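Local coordinates for protein DNA endonuclease i-cvui (Chlorella vulgaris, PDB 5A77) that cleaves DNA as a homing endonuclease of the LAGLIDADG family, probably serving the mobility of the intron that encodes it, at residues B[26-31]-B[42-47]. Residues are numbered along the deposited sequence; the frame is centred on the assembly and turned at random.
With nucleotides of chain F.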
ATOM      1  N   ASN B  26      -6.619   6.049  12.327  1.00 41.47           N
ATOM      2  CA  ASN B  26      -6.136   7.090  13.222  1.00 41.09           C
ATOM      3  C   ASN B  26      -7.155   7.509  14.274  1.00 42.24           C
ATOM      4  O   ASN B  26      -8.329   7.139  14.222  1.00 41.06           O
ATOM      5  CB  ASN B  26      -5.707   8.315  12.402  1.00 44.60           C
ATOM      6  CG  ASN B  26      -4.664   9.166  13.116  1.00 46.03           C
ATOM      7  OD1 ASN B  26      -4.079   8.744  14.107  1.00 44.54           O
ATOM      8  ND2 ASN B  26      -4.424  10.369  12.603  1.00 49.89           N
ATOM      9  N   ALA B  27      -6.680   8.285  15.235  1.00 42.26           N
ATOM     10  CA  ALA B  27      -7.512   8.849  16.278  1.00 39.08           C
ATOM     11  C   ALA B  27      -6.885  10.163  16.693  1.00 38.40           C
ATOM     12  O   ALA B  27      -5.783  10.186  17.253  1.00 37.59           O
ATOM     13  CB  ALA B  27      -7.627   7.910  17.449  1.00 38.57           C
ATOM     14  N   GLN B  28      -7.581  11.249  16.382  1.00 38.65           N
ATOM     15  CA  GLN B  28      -7.108  12.598  16.661  1.00 42.65           C
ATOM     16  C   GLN B  28      -7.974  13.302  17.689  1.00 40.60           C
ATOM     17  O   GLN B  28      -9.188  13.109  17.742  1.00 39.93           O
ATOM     18  CB  GLN B  28      -7.088  13.448  15.388  1.00 39.96           C
ATOM     19  CG  GLN B  28      -6.611  12.718  14.177  1.00 48.09           C
ATOM     20  CD  GLN B  28      -7.229  13.250  12.909  1.00 46.47           C
ATOM     21  OE1 GLN B  28      -8.086  12.600  12.309  1.00 47.41           O
ATOM     22  NE2 GLN B  28      -6.799  14.441  12.493  1.00 46.54           N
ATOM     23  N   ILE B  29      -7.333  14.138  18.490  1.00 43.20           N
ATOM     24  CA  ILE B  29      -8.046  15.075  19.333  1.00 43.15           C
ATOM     25  C   ILE B  29      -8.225  16.395  18.578  1.00 45.29           C
ATOM     26  O   ILE B  29      -7.247  17.104  18.342  1.00 46.64           O
ATOM     27  CB  ILE B  29      -7.295  15.318  20.641  1.00 40.45           C
ATOM     28  CG1 ILE B  29      -7.141  13.996  21.394  1.00 42.86           C
ATOM     29  CG2 ILE B  29      -8.032  16.345  21.493  1.00 37.46           C
ATOM     30  CD1 ILE B  29      -6.060  14.006  22.457  1.00 40.95           C
ATOM     31  N   VAL B  30      -9.452  16.729  18.180  1.00 40.09           N
ATOM     32  CA  VAL B  30      -9.656  18.014  17.534  1.00 36.98           C
ATOM     33  C   VAL B  30     -10.377  18.975  18.462  1.00 44.16           C
ATOM     34  O   VAL B  30     -11.310  18.612  19.197  1.00 42.15           O
ATOM     35  CB  VAL B  30     -10.431  17.900  16.190  1.00 40.34           C
ATOM     36  CG1 VAL B  30      -9.816  16.822  15.301  1.00 36.63           C
ATOM     37  CG2 VAL B  30     -11.926  17.658  16.405  1.00 39.63           C
ATOM     38  N   SER B  31      -9.902  20.212  18.442  1.00 44.94           N
ATOM     39  CA  SER B  31     -10.527  21.275  19.193  1.00 42.51           C
ATOM     40  C   SER B  31     -11.784  21.737  18.459  1.00 44.48           C
ATOM     41  O   SER B  31     -11.741  22.045  17.274  1.00 46.68           O
ATOM     42  CB  SER B  31      -9.558  22.434  19.385  1.00 43.14           C
ATOM     43  OG  SER B  31      -9.478  23.198  18.199  1.00 48.37           O
ATOM     44  N   ARG B  42     -11.665  12.282  17.188  1.00 37.58           N
ATOM     45  CA  ARG B  42     -12.109  11.832  15.871  1.00 37.86           C
ATOM     46  C   ARG B  42     -11.469  10.494  15.559  1.00 33.39           C
ATOM     47  O   ARG B  42     -10.266  10.362  15.670  1.00 38.72           O
ATOM     48  CB  ARG B  42     -11.762  12.868  14.781  1.00 36.03           C
ATOM     49  CG  ARG B  42     -11.988  12.404  13.316  1.00 37.58           C
ATOM     50  CD  ARG B  42     -11.678  13.521  12.276  1.00 32.05           C
ATOM     51  NE  ARG B  42     -12.476  14.720  12.541  1.00 37.38           N
ATOM     52  CZ  ARG B  42     -12.105  15.968  12.263  1.00 36.85           C
ATOM     53  NH1 ARG B  42     -10.932  16.204  11.682  1.00 32.60           N
ATOM     54  NH2 ARG B  42     -12.910  16.986  12.584  1.00 35.09           N
ATOM     55  N   VAL B  43     -12.279   9.502  15.202  1.00 30.45           N
ATOM     56  CA  VAL B  43     -11.775   8.239  14.684  1.00 33.13           C
ATOM     57  C   VAL B  43     -11.954   8.169  13.149  1.00 36.41           C
ATOM     58  O   VAL B  43     -12.975   8.631  12.616  1.00 34.20           O
ATOM     59  CB  VAL B  43     -12.473   7.037  15.356  1.00 31.87           C
ATOM     60  CG1 VAL B  43     -12.185   7.013  16.856  1.00 36.90           C
ATOM     61  CG2 VAL B  43     -13.962   7.075  15.104  1.00 30.48           C
ATOM     62  N   SER B  44     -10.972   7.610  12.439  1.00 29.21           N
ATOM     63  CA  SER B  44     -11.079   7.481  10.983  1.00 37.77           C
ATOM     64  C   SER B  44     -10.162   6.454  10.341  1.00 39.76           C
ATOM     65  O   SER B  44      -9.004   6.285  10.739  1.00 39.26           O
ATOM     66  CB  SER B  44     -10.831   8.834  10.304  1.00 41.17           C
ATOM     67  OG  SER B  44      -9.602   9.404  10.713  1.00 44.31           O
ATOM     68  N   LEU B  45     -10.703   5.769   9.338  1.00 38.56           N
ATOM     69  CA  LEU B  45      -9.899   5.003   8.398  1.00 39.86           C
ATOM     70  C   LEU B  45      -9.813   5.790   7.101  1.00 41.87           C
ATOM     71  O   LEU B  45     -10.840   6.167   6.536  1.00 40.50           O
ATOM     72  CB  LEU B  45     -10.501   3.616   8.145  1.00 41.12           C
ATOM     73  CG  LEU B  45      -9.779   2.690   7.155  1.00 39.74           C
ATOM     74  CD1 LEU B  45     -10.004   1.249   7.539  1.00 44.26           C
ATOM     75  CD2 LEU B  45     -10.257   2.908   5.732  1.00 44.59           C
ATOM     76  N   THR B  46      -8.600   6.026   6.610  1.00 44.89           N
ATOM     77  CA  THR B  46      -8.448   6.776   5.365  1.00 41.46           C
ATOM     78  C   THR B  46      -7.503   6.038   4.417  1.00 40.86           C
ATOM     79  O   THR B  46      -6.495   5.487   4.841  1.00 42.59           O
ATOM     80  CB  THR B  46      -7.920   8.202   5.635  1.00 42.20           C
ATOM     81  OG1 THR B  46      -8.990   9.022   6.125  1.00 46.05           O
ATOM     82  CG2 THR B  46      -7.414   8.836   4.355  1.00 42.57           C
ATOM     83  N   VAL B  47      -7.847   6.007   3.136  1.00 39.62           N
ATOM     84  CA  VAL B  47      -7.011   5.386   2.117  1.00 40.91           C
ATOM     85  C   VAL B  47      -6.633   6.437   1.066  1.00 43.54           C
ATOM     86  O   VAL B  47      -7.485   7.202   0.602  1.00 37.70           O
ATOM     87  CB  VAL B  47      -7.730   4.188   1.453  1.00 35.43           C
ATOM     88  CG1 VAL B  47      -7.010   3.751   0.202  1.00 38.26           C
ATOM     89  CG2 VAL B  47      -7.852   3.037   2.424  1.00 34.93           C
TER
ATOM     90  P    DC F   3      -1.095  11.857  13.214  1.00 53.30           P
ATOM     91  OP1  DC F   3      -0.209  12.686  14.057  1.00 51.21           O
ATOM     92  OP2  DC F   3      -1.373  10.461  13.596  1.00 53.64           O
ATOM     93  O5'  DC F   3      -2.529  12.549  12.974  1.00 49.17           O
ATOM     94  C5'  DC F   3      -2.805  13.851  13.465  1.00 45.51           C
ATOM     95  C4'  DC F   3      -2.014  14.912  12.724  1.00 48.61           C
ATOM     96  O4'  DC F   3      -1.948  14.578  11.317  1.00 49.83           O
ATOM     97  C3'  DC F   3      -2.627  16.299  12.788  1.00 50.21           C
ATOM     98  O3'  DC F   3      -2.136  16.997  13.945  1.00 56.49           O
ATOM     99  C2'  DC F   3      -2.158  16.947  11.490  1.00 49.29           C
ATOM    100  C1'  DC F   3      -2.052  15.753  10.530  1.00 47.45           C
ATOM    101  N1   DC F   3      -3.216  15.594   9.563  1.00 41.25           N
ATOM    102  C2   DC F   3      -3.455  16.571   8.589  1.00 39.67           C
ATOM    103  O2   DC F   3      -2.730  17.573   8.549  1.00 39.82           O
ATOM    104  N3   DC F   3      -4.488  16.399   7.719  1.00 40.15           N
ATOM    105  C4   DC F   3      -5.247  15.309   7.796  1.00 39.12           C
ATOM    106  N4   DC F   3      -6.235  15.178   6.918  1.00 36.51           N
ATOM    107  C5   DC F   3      -5.012  14.293   8.771  1.00 41.04           C
ATOM    108  C6   DC F   3      -3.995  14.473   9.621  1.00 40.53           C
ATOM    109  P    DT F   5      -5.611  24.034  13.684  1.00 58.87           P
ATOM    110  OP1  DT F   5      -5.067  25.379  13.976  1.00 57.62           O
ATOM    111  OP2  DT F   5      -6.437  23.353  14.704  1.00 50.95           O
ATOM    112  O5'  DT F   5      -6.504  24.079  12.348  1.00 54.16           O
ATOM    113  C5'  DT F   5      -5.900  24.294  11.079  1.00 45.67           C
ATOM    114  C4'  DT F   5      -6.951  24.626  10.037  1.00 48.20           C
ATOM    115  O4'  DT F   5      -7.501  23.402   9.479  1.00 48.46           O
ATOM    116  C3'  DT F   5      -8.147  25.429  10.553  1.00 52.44           C
ATOM    117  O3'  DT F   5      -8.471  26.462   9.627  1.00 56.20           O
ATOM    118  C2'  DT F   5      -9.261  24.386  10.642  1.00 47.47           C
ATOM    119  C1'  DT F   5      -8.913  23.465   9.491  1.00 43.18           C
ATOM    120  N1   DT F   5      -9.437  22.080   9.658  1.00 39.10           N
ATOM    121  C2   DT F   5     -10.300  21.567   8.722  1.00 39.20           C
ATOM    122  O2   DT F   5     -10.676  22.193   7.744  1.00 40.25           O
ATOM    123  N3   DT F   5     -10.710  20.281   8.964  1.00 37.73           N
ATOM    124  C4   DT F   5     -10.344  19.468  10.023  1.00 37.82           C
ATOM    125  O4   DT F   5     -10.771  18.321  10.149  1.00 36.49           O
ATOM    126  C5   DT F   5      -9.430  20.065  10.972  1.00 39.50           C
ATOM    127  C7   DT F   5      -8.975  19.291  12.185  1.00 30.38           C
ATOM    128  C6   DT F   5      -9.024  21.328  10.742  1.00 40.71           C
TER
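Arg42 and Gln28 face each other as a hydrogen-bonded antiparallel pair, joined by Gln28 N to Arg42 O (2.9 Å) and Arg42 N to Gln28 O (2.7 Å). Their side chains leave the same face of the sheet, the one turned to the DNA, and the amide and guanidinium planes stand 78° apart. The two chains cross obliquely, OE1 of Gln28 lying 3.7 Å from CD of Arg42. Arg42 keeps CG anti to the backbone N (chi1 171°), then bends at chi3. Its NH1 donates to O4 of DT5 in chain F at 2.6 Å, O4 lying near the guanidinium plane. An arginine suits this place because its long chain spans the distance from strand to base and its N-H groups can read a thymine carbonyl. Val30, crossing it at about a right angle, offers branched CG1 to one guanidinium face, offset toward the rim and 3.8 Å from NH1. Gln28 is long enough for its amide to lie between the Arg42 chain and DC3 of chain F, NE2 standing above the plane of that base but out beyond its C5-C6 side. Asn26, paired with Ser44 through two further backbone bonds, sends its amide away from the strand partner to the DNA backbone, where an N-H donor suits phosphate oxygens: ND2 donates to O5' of DC3 of chain F at 2.9 Å and more weakly to OP2. Its OD1 accepts a weak bond from Ala27 N. On the reverse face, Ala27 and Val43 form the non-hydrogen-bonded pair, small and apolar side chains that pack against helix 102-114. A mainly polar face toward the DNA and an apolar face toward the helices characterise the LAGLIDADG fold, whose antiparallel sheet forms a DNA-binding saddle.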